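Local coordinates for dermonecrotic toxin (Pasteurella multocida, PDB 2EBF), which acts as a mitogenic toxin that induces bone resorption and is associated with atrophic rhinitis in pigs, here seen as its C-terminal region, which carries a thiol protease-like catalytic triad, at residues I141-L155 against L174-F188. Sequence-based numbering, arbitrary orientation.
With GLC (alpha-D-glucopyranose), chain C; GLC (alpha-D-glucopyranose), chain B; GLC (alpha-D-glucopyranose), chain D; GLC (alpha-D-glucopyranose), chain E.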
loop_
_atom_site.group_PDB
_atom_site.type_symbol
_atom_site.label_atom_id
_atom_site.label_comp_id
_atom_site.label_asym_id
_atom_site.label_seq_id
_atom_site.Cartn_x
_atom_site.Cartn_y
_atom_site.Cartn_z
ATOM N N ILE A 141 -3.850 -16.545 1.897
ATOM C CA ILE A 141 -4.098 -15.586 2.973
ATOM C C ILE A 141 -4.134 -16.236 4.361
ATOM O O ILE A 141 -3.493 -15.743 5.299
ATOM C CB ILE A 141 -5.381 -14.792 2.721
ATOM C CG1 ILE A 141 -5.207 -13.860 1.511
ATOM C CG2 ILE A 141 -5.753 -13.985 3.982
ATOM C CD1 ILE A 141 -6.467 -13.045 1.179
ATOM N N LEU A 142 -4.875 -17.332 4.494
ATOM C CA LEU A 142 -4.961 -18.042 5.773
ATOM C C LEU A 142 -3.715 -18.860 6.176
ATOM O O LEU A 142 -3.639 -19.361 7.301
ATOM C CB LEU A 142 -6.238 -18.890 5.843
ATOM C CG LEU A 142 -7.578 -18.141 5.784
ATOM C CD1 LEU A 142 -8.744 -19.114 5.988
ATOM C CD2 LEU A 142 -7.643 -17.015 6.804
ATOM N N GLN A 143 -2.742 -18.988 5.280
ATOM C CA GLN A 143 -1.452 -19.591 5.640
ATOM C C GLN A 143 -0.556 -18.596 6.405
ATOM O O GLN A 143 0.356 -19.011 7.133
ATOM C CB GLN A 143 -0.734 -20.174 4.410
ATOM C CG GLN A 143 -1.244 -21.577 4.046
ATOM C CD GLN A 143 -0.660 -22.186 2.775
ATOM O OE1 GLN A 143 -0.795 -23.397 2.569
ATOM N NE2 GLN A 143 -0.026 -21.369 1.917
ATOM N N ILE A 144 -0.804 -17.296 6.238
ATOM C CA ILE A 144 -0.068 -16.276 6.999
ATOM C C ILE A 144 -0.410 -16.407 8.498
ATOM O O ILE A 144 -1.580 -16.392 8.861
ATOM C CB ILE A 144 -0.376 -14.831 6.498
ATOM C CG1 ILE A 144 -0.138 -14.727 4.987
ATOM C CG2 ILE A 144 0.475 -13.788 7.255
ATOM C CD1 ILE A 144 -0.733 -13.478 4.339
ATOM N N PRO A 145 0.614 -16.539 9.368
ATOM C CA PRO A 145 0.373 -16.674 10.811
ATOM C C PRO A 145 -0.329 -15.435 11.368
ATOM O O PRO A 145 -0.268 -14.384 10.747
ATOM C CB PRO A 145 1.792 -16.788 11.396
ATOM C CG PRO A 145 2.646 -17.254 10.229
ATOM C CD PRO A 145 2.054 -16.567 9.044
ATOM N N ASN A 146 -0.982 -15.577 12.524
ATOM C CA ASN A 146 -1.680 -14.477 13.216
ATOM C C ASN A 146 -2.801 -13.895 12.353
ATOM O O ASN A 146 -2.706 -12.761 11.860
ATOM C CB ASN A 146 -0.724 -13.356 13.637
ATOM C CG ASN A 146 0.668 -13.860 13.998
ATOM O OD1 ASN A 146 0.841 -14.730 14.858
ATOM N ND2 ASN A 146 1.666 -13.307 13.337
ATOM N N LYS A 147 -3.858 -14.683 12.178
ATOM C CA LYS A 147 -4.989 -14.290 11.343
ATOM C C LYS A 147 -5.655 -13.004 11.787
ATOM O O LYS A 147 -6.331 -12.357 10.986
ATOM C CB LYS A 147 -6.027 -15.401 11.300
ATOM C CG LYS A 147 -5.524 -16.674 10.645
ATOM C CD LYS A 147 -6.616 -17.720 10.607
ATOM C CE LYS A 147 -6.146 -18.983 9.874
ATOM N NZ LYS A 147 -5.032 -19.659 10.600
ATOM N N GLY A 148 -5.467 -12.634 13.054
ATOM C CA GLY A 148 -5.993 -11.378 13.571
ATOM C C GLY A 148 -4.991 -10.246 13.665
ATOM O O GLY A 148 -5.225 -9.284 14.371
ATOM N N SER A 149 -3.860 -10.349 12.970
ATOM C CA SER A 149 -2.862 -9.261 13.014
ATOM C C SER A 149 -3.235 -8.036 12.178
ATOM O O SER A 149 -2.632 -6.971 12.328
ATOM C CB SER A 149 -1.507 -9.774 12.535
ATOM O OG SER A 149 -1.581 -10.047 11.145
ATOM N N GLY A 150 -4.212 -8.184 11.291
ATOM C CA GLY A 150 -4.508 -7.142 10.314
ATOM C C GLY A 150 -4.122 -7.518 8.901
ATOM O O GLY A 150 -4.675 -6.978 7.942
ATOM N N ALA A 151 -3.174 -8.436 8.752
ATOM C CA ALA A 151 -2.747 -8.871 7.407
ATOM C C ALA A 151 -3.892 -9.502 6.607
ATOM O O ALA A 151 -4.198 -9.068 5.490
ATOM C CB ALA A 151 -1.554 -9.822 7.503
ATOM N N ALA A 152 -4.536 -10.520 7.177
ATOM C CA ALA A 152 -5.659 -11.170 6.494
ATOM C C ALA A 152 -6.788 -10.193 6.172
ATOM O O ALA A 152 -7.371 -10.235 5.086
ATOM C CB ALA A 152 -6.182 -12.347 7.311
ATOM N N ARG A 153 -7.107 -9.319 7.122
ATOM C CA ARG A 153 -8.137 -8.315 6.908
ATOM C C ARG A 153 -7.812 -7.422 5.714
ATOM O O ARG A 153 -8.660 -7.183 4.858
ATOM C CB ARG A 153 -8.285 -7.451 8.154
ATOM C CG ARG A 153 -9.367 -6.386 8.019
ATOM C CD ARG A 153 -9.406 -5.483 9.253
ATOM N NE ARG A 153 -10.458 -4.475 9.101
ATOM C CZ ARG A 153 -10.667 -3.471 9.950
ATOM N NH1 ARG A 153 -9.897 -3.329 11.016
ATOM N NH2 ARG A 153 -11.643 -2.603 9.725
ATOM N N PHE A 154 -6.576 -6.929 5.673
ATOM C CA PHE A 154 -6.122 -6.056 4.607
ATOM C C PHE A 154 -6.126 -6.800 3.273
ATOM O O PHE A 154 -6.596 -6.284 2.261
ATOM C CB PHE A 154 -4.705 -5.548 4.909
ATOM C CG PHE A 154 -4.080 -4.794 3.772
ATOM C CD1 PHE A 154 -4.167 -3.408 3.709
ATOM C CD2 PHE A 154 -3.422 -5.473 2.746
ATOM C CE1 PHE A 154 -3.599 -2.710 2.649
ATOM C CE2 PHE A 154 -2.851 -4.781 1.678
ATOM C CZ PHE A 154 -2.941 -3.409 1.628
ATOM N N LEU A 155 -5.606 -8.019 3.288
ATOM C CA LEU A 155 -5.499 -8.780 2.054
ATOM C C LEU A 155 -6.857 -9.172 1.486
ATOM O O LEU A 155 -7.043 -9.102 0.277
ATOM C CB LEU A 155 -4.586 -9.989 2.229
ATOM C CG LEU A 155 -3.107 -9.646 2.453
ATOM C CD1 LEU A 155 -2.392 -10.863 3.000
ATOM C CD2 LEU A 155 -2.406 -9.100 1.184
ATOM N N LEU A 174 1.046 -8.163 -2.981
ATOM C CA LEU A 174 0.955 -7.782 -1.557
ATOM C C LEU A 174 1.044 -9.031 -0.661
ATOM O O LEU A 174 1.621 -8.986 0.432
ATOM C CB LEU A 174 -0.283 -6.928 -1.262
ATOM C CG LEU A 174 -0.170 -5.440 -1.644
ATOM C CD1 LEU A 174 -1.535 -4.805 -1.913
ATOM C CD2 LEU A 174 0.595 -4.632 -0.587
ATOM N N ILE A 175 0.508 -10.154 -1.147
ATOM C CA ILE A 175 0.699 -11.444 -0.471
ATOM C C ILE A 175 2.182 -11.834 -0.471
ATOM O O ILE A 175 2.705 -12.249 0.559
ATOM C CB ILE A 175 -0.171 -12.573 -1.095
ATOM C CG1 ILE A 175 -1.651 -12.355 -0.751
ATOM C CG2 ILE A 175 0.320 -13.973 -0.653
ATOM C CD1 ILE A 175 -2.629 -13.225 -1.591
ATOM N N ARG A 176 2.857 -11.691 -1.613
ATOM C CA ARG A 176 4.286 -12.022 -1.684
ATOM C C ARG A 176 5.105 -11.194 -0.686
ATOM O O ARG A 176 5.985 -11.728 -0.002
ATOM C CB ARG A 176 4.828 -11.850 -3.106
ATOM C CG ARG A 176 4.128 -12.717 -4.134
ATOM C CD ARG A 176 4.815 -12.597 -5.480
ATOM N NE ARG A 176 4.423 -13.654 -6.408
ATOM C CZ ARG A 176 3.591 -13.496 -7.433
ATOM N NH1 ARG A 176 3.041 -12.316 -7.693
ATOM N NH2 ARG A 176 3.328 -14.534 -8.220
ATOM N N PHE A 177 4.803 -9.897 -0.606
ATOM C CA PHE A 177 5.413 -9.015 0.399
ATOM C C PHE A 177 5.186 -9.532 1.821
ATOM O O PHE A 177 6.131 -9.622 2.604
ATOM C CB PHE A 177 4.878 -7.581 0.254
ATOM C CG PHE A 177 5.222 -6.669 1.422
ATOM C CD1 PHE A 177 6.535 -6.289 1.661
ATOM C CD2 PHE A 177 4.219 -6.199 2.266
ATOM C CE1 PHE A 177 6.859 -5.460 2.734
ATOM C CE2 PHE A 177 4.522 -5.357 3.335
ATOM C CZ PHE A 177 5.848 -4.989 3.570
ATOM N N ALA A 178 3.930 -9.868 2.141
ATOM C CA ALA A 178 3.556 -10.321 3.486
ATOM C C ALA A 178 4.309 -11.586 3.867
ATOM O O ALA A 178 4.805 -11.705 4.985
ATOM C CB ALA A 178 2.049 -10.561 3.578
ATOM N N LEU A 179 4.416 -12.513 2.914
ATOM C CA LEU A 179 5.034 -13.823 3.156
ATOM C C LEU A 179 6.529 -13.760 3.467
ATOM O O LEU A 179 7.062 -14.609 4.189
ATOM C CB LEU A 179 4.806 -14.751 1.955
ATOM C CG LEU A 179 3.389 -15.270 1.693
ATOM C CD1 LEU A 179 3.380 -16.110 0.412
ATOM C CD2 LEU A 179 2.868 -16.086 2.865
ATOM N N GLN A 180 7.207 -12.769 2.903
ATOM C CA GLN A 180 8.638 -12.597 3.132
ATOM C C GLN A 180 8.948 -11.651 4.292
ATOM O O GLN A 180 10.037 -11.695 4.849
ATOM C CB GLN A 180 9.350 -12.148 1.838
ATOM C CG GLN A 180 8.948 -10.759 1.306
ATOM C CD GLN A 180 9.618 -9.611 2.051
ATOM O OE1 GLN A 180 10.841 -9.628 2.284
ATOM N NE2 GLN A 180 8.825 -8.608 2.435
ATOM N N ASP A 181 7.999 -10.796 4.652
ATOM C CA ASP A 181 8.237 -9.796 5.688
ATOM C C ASP A 181 8.525 -10.416 7.065
ATOM O O ASP A 181 7.766 -11.253 7.544
ATOM C CB ASP A 181 7.070 -8.815 5.744
ATOM C CG ASP A 181 7.303 -7.693 6.721
ATOM O OD1 ASP A 181 7.021 -7.903 7.913
ATOM O OD2 ASP A 181 7.747 -6.600 6.302
ATOM N N THR A 182 9.631 -10.009 7.692
ATOM C CA THR A 182 10.065 -10.634 8.959
ATOM C C THR A 182 9.123 -10.395 10.145
ATOM O O THR A 182 9.241 -11.067 11.180
ATOM C CB THR A 182 11.507 -10.240 9.364
ATOM O OG1 THR A 182 11.565 -8.842 9.675
ATOM C CG2 THR A 182 12.494 -10.564 8.243
ATOM N N VAL A 183 8.195 -9.451 9.994
ATOM C CA VAL A 183 7.198 -9.195 11.025
ATOM C C VAL A 183 5.888 -9.895 10.660
ATOM O O VAL A 183 5.414 -10.755 11.401
ATOM C CB VAL A 183 6.991 -7.683 11.262
ATOM C CG1 VAL A 183 5.809 -7.424 12.199
ATOM C CG2 VAL A 183 8.277 -7.058 11.813
ATOM N N ILE A 184 5.331 -9.548 9.502
ATOM C CA ILE A 184 4.011 -10.045 9.101
ATOM C C ILE A 184 3.960 -11.574 9.068
ATOM O O ILE A 184 2.960 -12.175 9.477
ATOM C CB ILE A 184 3.573 -9.484 7.711
ATOM C CG1 ILE A 184 3.637 -7.953 7.675
ATOM C CG2 ILE A 184 2.160 -9.972 7.346
ATOM C CD1 ILE A 184 3.509 -7.356 6.261
ATOM N N SER A 185 5.029 -12.206 8.582
ATOM C CA SER A 185 5.012 -13.653 8.399
ATOM C C SER A 185 5.421 -14.450 9.642
ATOM O O SER A 185 5.451 -15.677 9.602
ATOM C CB SER A 185 5.916 -14.054 7.228
ATOM O OG SER A 185 7.283 -13.861 7.562
ATOM N N ALA A 186 5.751 -13.761 10.727
ATOM C CA ALA A 186 6.267 -14.423 11.924
ATOM C C ALA A 186 5.144 -14.765 12.907
ATOM O O ALA A 186 4.371 -13.889 13.290
ATOM C CB ALA A 186 7.324 -13.541 12.602
ATOM N N PRO A 187 5.051 -16.045 13.324
ATOM C CA PRO A 187 4.132 -16.390 14.420
ATOM C C PRO A 187 4.485 -15.553 15.644
ATOM O O PRO A 187 5.635 -15.551 16.075
ATOM C CB PRO A 187 4.416 -17.870 14.673
ATOM C CG PRO A 187 4.953 -18.379 13.338
ATOM C CD PRO A 187 5.770 -17.226 12.810
ATOM N N PHE A 188 3.506 -14.824 16.167
ATOM C CA PHE A 188 3.748 -13.843 17.223
ATOM C C PHE A 188 4.140 -14.524 18.532
ATOM O O PHE A 188 3.479 -15.462 18.968
ATOM C CB PHE A 188 2.510 -12.969 17.429
ATOM C CG PHE A 188 2.664 -11.930 18.515
ATOM C CD1 PHE A 188 2.061 -12.115 19.753
ATOM C CD2 PHE A 188 3.414 -10.778 18.300
ATOM C CE1 PHE A 188 2.187 -11.170 20.769
ATOM C CE2 PHE A 188 3.552 -9.810 19.310
ATOM C CZ PHE A 188 2.937 -10.011 20.548
HETATM C C1 GLC C . -3.132 -22.466 8.817
HETATM C C2 GLC C . -1.620 -22.688 8.784
HETATM C C3 GLC C . -1.261 -23.879 9.681
HETATM C C4 GLC C . -1.776 -23.664 11.104
HETATM C C5 GLC C . -3.269 -23.313 11.101
HETATM C C6 GLC C . -3.723 -22.850 12.479
HETATM O O1 GLC C . -3.758 -23.621 8.254
HETATM O O2 GLC C . -1.193 -22.915 7.435
HETATM O O3 GLC C . 0.147 -24.113 9.723
HETATM O O4 GLC C . -1.541 -24.852 11.880
HETATM O O5 GLC C . -3.557 -22.253 10.176
HETATM O O6 GLC C . -3.008 -21.654 12.816
HETATM C C1 GLC B . 1.643 -14.450 23.054
HETATM C C2 GLC B . 1.135 -14.024 24.436
HETATM C C3 GLC B . -0.327 -14.444 24.617
HETATM C C4 GLC B . -1.196 -13.913 23.471
HETATM C C5 GLC B . -0.610 -14.266 22.092
HETATM C C6 GLC B . -1.349 -13.559 20.949
HETATM O O1 GLC B . 1.695 -15.878 22.987
HETATM O O2 GLC B . 1.947 -14.581 25.484
HETATM O O3 GLC B . -0.817 -13.938 25.862
HETATM O O4 GLC B . -2.531 -14.407 23.611
HETATM O O5 GLC B . 0.787 -13.935 22.014
HETATM O O6 GLC B . -1.133 -12.136 20.968
HETATM C C1 GLC D . -5.150 -23.491 7.950
HETATM C C2 GLC D . -5.740 -24.892 7.790
HETATM C C3 GLC D . -5.165 -25.590 6.555
HETATM C C4 GLC D . -5.288 -24.715 5.299
HETATM C C5 GLC D . -4.788 -23.281 5.547
HETATM C C6 GLC D . -5.160 -22.349 4.399
HETATM O O2 GLC D . -5.416 -25.659 8.953
HETATM O O3 GLC D . -5.830 -26.844 6.352
HETATM O O4 GLC D . -4.558 -25.314 4.218
HETATM O O5 GLC D . -5.345 -22.727 6.751
HETATM O O6 GLC D . -6.591 -22.228 4.335
HETATM C C1 GLC E . 2.626 -16.363 22.016
HETATM C C2 GLC E . 2.280 -17.805 21.641
HETATM C C3 GLC E . 2.549 -18.744 22.815
HETATM C C4 GLC E . 3.991 -18.593 23.316
HETATM C C5 GLC E . 4.361 -17.133 23.571
HETATM C C6 GLC E . 5.868 -17.012 23.758
HETATM O O2 GLC E . 0.910 -17.894 21.219
HETATM O O3 GLC E . 2.316 -20.092 22.400
HETATM O O4 GLC E . 4.163 -19.326 24.538
HETATM O O5 GLC E . 3.974 -16.273 22.491
HETATM O O6 GLC E . 6.189 -15.698 24.229
HETATM O O HOH W 1 0.601 -11.689 10.635
#
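Ile144, Asn146 and Pro145, the residues most buried by this contact, show how a loop between two helices can bind a chain leaving a third. The setting is an antiparallel helical hairpin, with the pieces 151-155 and 174-180 of helices 151-164 and 171-180 running at 169° and their axes 11.2 Å apart; the loop 144-150 lies along the coil that follows the second of them.

Asn146 does the polar work with both ends of its amide. Its OD1 accepts from Phe188 N at 3.0 Å, while ND2 donates to Ala186 O at 2.8 Å, an acceptor lying almost in the amide plane. Two bonds to backbone atoms two residues apart fix the rotation of the amide, which stands 88° from the Phe188 ring. That ring turns its edge to a bound glucose, and Arg312 adds a cation-pi contact. A second glycan lies beside residues 141-155, where Lys147 reaches a sugar ring oxygen and also pairs with Asp103.

Ile144 divides its branches among three neighbours. With CG2 placed anti to the backbone N, this methyl lies against Ile184, whereas the Ile144 side chain crosses that of Leu179 at about a right angle, its CG1 against Leu179 CD2, and Ile144 CD1 carries on to Ala178 CB, 4.1 Å away. Deeper between the helices, Leu155 CD2 packs on Ile175 CG1 at 3.9 Å, and Leu174 CD1 meets the edge of the Phe154 ring.

Pro145 rests its ring on residues 185-187: CG lies 3.3 Å from Ser185 O and also touches the ring of Pro187. A water bridges the two segments, accepting from Ser149 OG and donating to both Pro145 O and Ile184 O, the latter at 2.7 Å.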